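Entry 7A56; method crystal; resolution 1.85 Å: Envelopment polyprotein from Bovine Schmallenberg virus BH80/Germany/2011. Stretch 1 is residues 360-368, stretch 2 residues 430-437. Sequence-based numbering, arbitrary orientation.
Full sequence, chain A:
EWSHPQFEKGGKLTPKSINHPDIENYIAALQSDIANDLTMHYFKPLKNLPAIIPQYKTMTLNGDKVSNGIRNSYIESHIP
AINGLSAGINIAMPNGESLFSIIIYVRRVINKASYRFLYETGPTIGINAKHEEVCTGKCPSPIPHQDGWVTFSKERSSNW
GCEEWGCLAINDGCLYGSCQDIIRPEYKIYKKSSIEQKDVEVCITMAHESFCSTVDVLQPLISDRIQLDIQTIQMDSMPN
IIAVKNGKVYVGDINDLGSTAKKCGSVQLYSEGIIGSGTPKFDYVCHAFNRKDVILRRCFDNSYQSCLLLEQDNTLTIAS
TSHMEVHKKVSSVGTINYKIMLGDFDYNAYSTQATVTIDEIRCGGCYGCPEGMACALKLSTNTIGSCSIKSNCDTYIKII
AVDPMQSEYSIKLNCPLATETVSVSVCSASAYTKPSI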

# COMPACT_ATOMS: atom_id res chain seq x y z
N GLU A 360 23.30 14.42 22.43
CA GLU A 360 22.56 15.67 22.42
C GLU A 360 21.33 15.53 21.55
O GLU A 360 21.21 14.59 20.77
N ILE A 361 20.40 16.46 21.74
CA ILE A 361 19.15 16.49 20.99
C ILE A 361 18.73 17.94 20.82
O ILE A 361 18.64 18.70 21.79
N ARG A 362 18.46 18.32 19.57
CA ARG A 362 17.98 19.65 19.20
C ARG A 362 16.72 19.46 18.38
O ARG A 362 16.72 18.66 17.44
N CYS A 363 15.63 20.14 18.75
CA CYS A 363 14.38 20.04 18.01
C CYS A 363 13.86 21.43 17.68
O CYS A 363 13.96 22.36 18.51
N GLY A 364 13.34 21.58 16.45
CA GLY A 364 12.77 22.83 15.96
C GLY A 364 11.71 22.55 14.92
O GLY A 364 11.84 21.60 14.13
N GLY A 365 10.64 23.31 14.91
CA GLY A 365 9.55 23.06 13.99
C GLY A 365 8.26 23.55 14.61
O GLY A 365 8.27 24.47 15.42
N CYS A 366 7.16 22.91 14.23
CA CYS A 366 5.86 23.38 14.70
C CYS A 366 4.78 22.33 14.43
O CYS A 366 5.00 21.33 13.74
N TYR A 367 3.58 22.62 14.94
CA TYR A 367 2.57 21.62 15.26
C TYR A 367 1.46 21.63 14.21
O TYR A 367 0.62 22.53 14.18
N GLY A 368 1.45 20.60 13.37
CA GLY A 368 0.62 20.60 12.18
C GLY A 368 1.37 21.00 10.94
O GLY A 368 0.75 21.15 9.88
N SER A 430 17.52 7.97 27.20
CA SER A 430 16.49 9.00 27.17
C SER A 430 17.13 10.38 27.10
O SER A 430 18.23 10.61 27.62
N ALA A 431 16.41 11.33 26.49
CA ALA A 431 16.83 12.72 26.50
C ALA A 431 15.62 13.59 26.23
O ALA A 431 14.63 13.14 25.65
N TYR A 432 15.71 14.85 26.67
CA TYR A 432 14.64 15.81 26.45
C TYR A 432 15.22 17.18 26.12
O TYR A 432 16.35 17.50 26.49
N THR A 433 14.44 17.97 25.38
CA THR A 433 14.84 19.32 25.05
C THR A 433 13.59 20.17 24.90
O THR A 433 12.52 19.68 24.56
N LYS A 434 13.74 21.46 25.15
CA LYS A 434 12.70 22.42 24.79
C LYS A 434 12.84 22.78 23.31
O LYS A 434 13.94 23.13 22.87
N PRO A 435 11.76 22.70 22.52
CA PRO A 435 11.90 22.90 21.08
C PRO A 435 12.42 24.29 20.75
O PRO A 435 12.12 25.28 21.41
N SER A 436 13.24 24.35 19.70
CA SER A 436 13.95 25.55 19.31
C SER A 436 13.05 26.34 18.37
O SER A 436 13.02 26.13 17.16
N ILE A 437 12.27 27.25 18.95
CA ILE A 437 11.50 28.19 18.17
C ILE A 437 12.10 29.56 18.51
O ILE A 437 12.91 29.65 19.44
OXT ILE A 437 11.85 30.59 17.88

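Which side chains fill the space between the two strands? Ile 361, Ala 431 and Thr 433 all point their CA-to-CB bonds toward the opposing stretch. Ile 361 is t at chi1 (174°), which sets CG2 3.8 Å from Ala 431 CB, an apolar contact, and 4.1 Å from Thr 433 CB; chi2, also t, extends the other branch to CD1. The small Ala 431 and the beta-branched Thr 433 thus share one isoleucine methyl.

How does Thr 433 divide its two branches? With chi1 at -168° (t), its methyl CG2 lies 3.7 Å from Cys 363 SG, while its hydroxyl OG1 reaches water 1 at 2.7 Å. Cys 363, rotamer m, leaves the backbone sideways, and its sulfur is bonded covalently elsewhere in the structure, so the methyl packs against a tethered atom.

What does the water join? Water 1 accepts from Cys 363 N at 3.0 Å and donates to Lys 434 O at 2.9 Å, linking backbone groups that are too far apart to meet directly. Arg 362 adds a weak hydrogen bond from NH2 to the same water, at 3.5 Å. Its chain starts sideways, but chi1 and chi2, both m, help bring its end nearer, with NH2 4.4 Å from Ser 436 CB.

Where does the backbone take over, and what packs around it? Ser 436 N donates a very short hydrogen bond of 2.4 Å to Cys 363 O; the Ser 436 side chain is t. Beyond it, Ile 437 (chi1 m, chi2 p) swings CD1 to 3.3 Å from Gly 365 O, although its CA-to-CB bond points sideways. Tyr 367, with chi1 at -45° (m), likewise starts sideways yet brings OH to 3.9 Å from Pro 435 CG, placing its phenol tip against the proline ring.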

# COMPACT_ATOMS: atom_id res chain seq x y z
CB GLU A 360 23.42 16.84 21.96
CG GLU A 360 24.43 16.59 20.89
CD GLU A 360 25.16 17.89 20.54
OE1 GLU A 360 26.33 18.05 20.95
OE2 GLU A 360 24.53 18.77 19.88
CB ILE A 361 18.04 15.66 21.67
CG1 ILE A 361 16.71 15.82 20.93
CG2 ILE A 361 17.90 16.03 23.14
CD1 ILE A 361 15.63 14.86 21.43
CB ARG A 362 19.04 20.40 18.38
CG ARG A 362 20.32 20.73 19.11
CD ARG A 362 20.04 21.14 20.55
NE ARG A 362 20.73 22.36 20.93
CZ ARG A 362 20.16 23.56 20.99
NH1 ARG A 362 20.88 24.61 21.36
NH2 ARG A 362 18.88 23.71 20.70
CB CYS A 363 13.31 19.28 18.80
SG CYS A 363 13.83 17.66 19.34
CB CYS A 366 5.48 24.71 14.06
SG CYS A 366 5.71 24.75 12.27
CB TYR A 367 2.03 21.89 16.66
CG TYR A 367 3.12 22.21 17.69
CD1 TYR A 367 4.08 21.25 18.05
CD2 TYR A 367 3.20 23.46 18.30
CE1 TYR A 367 5.07 21.54 18.99
CE2 TYR A 367 4.19 23.75 19.24
CZ TYR A 367 5.12 22.79 19.57
OH TYR A 367 6.10 23.08 20.50
CB SER A 430 15.63 8.95 28.41
OG SER A 430 14.33 9.36 28.08
CB ALA A 431 17.93 13.00 25.47
CB TYR A 432 13.69 15.87 27.66
CG TYR A 432 14.28 16.43 28.93
CD1 TYR A 432 14.94 15.61 29.84
CD2 TYR A 432 14.15 17.79 29.23
CE1 TYR A 432 15.48 16.15 31.04
CE2 TYR A 432 14.68 18.34 30.40
CZ TYR A 432 15.34 17.51 31.30
OH TYR A 432 15.87 18.07 32.45
CB THR A 433 15.69 19.39 23.78
OG1 THR A 433 16.28 20.70 23.68
CG2 THR A 433 14.82 19.15 22.54
CB LYS A 434 12.78 23.68 25.67
CG LYS A 434 12.10 23.54 27.04
CD LYS A 434 12.66 24.51 28.09
CE LYS A 434 12.67 23.89 29.49
NZ LYS A 434 13.34 24.80 30.48
CB PRO A 435 10.47 22.70 20.55
CG PRO A 435 9.70 22.06 21.67
CD PRO A 435 10.35 22.56 22.92
CB SER A 436 15.28 25.19 18.67
OG SER A 436 15.99 26.33 18.25
CB ILE A 437 9.96 28.07 18.44
CG1 ILE A 437 9.34 26.89 17.67
CG2 ILE A 437 9.22 29.36 18.06
CD1 ILE A 437 9.68 25.47 18.19
O HOH W 1 16.01 21.86 21.21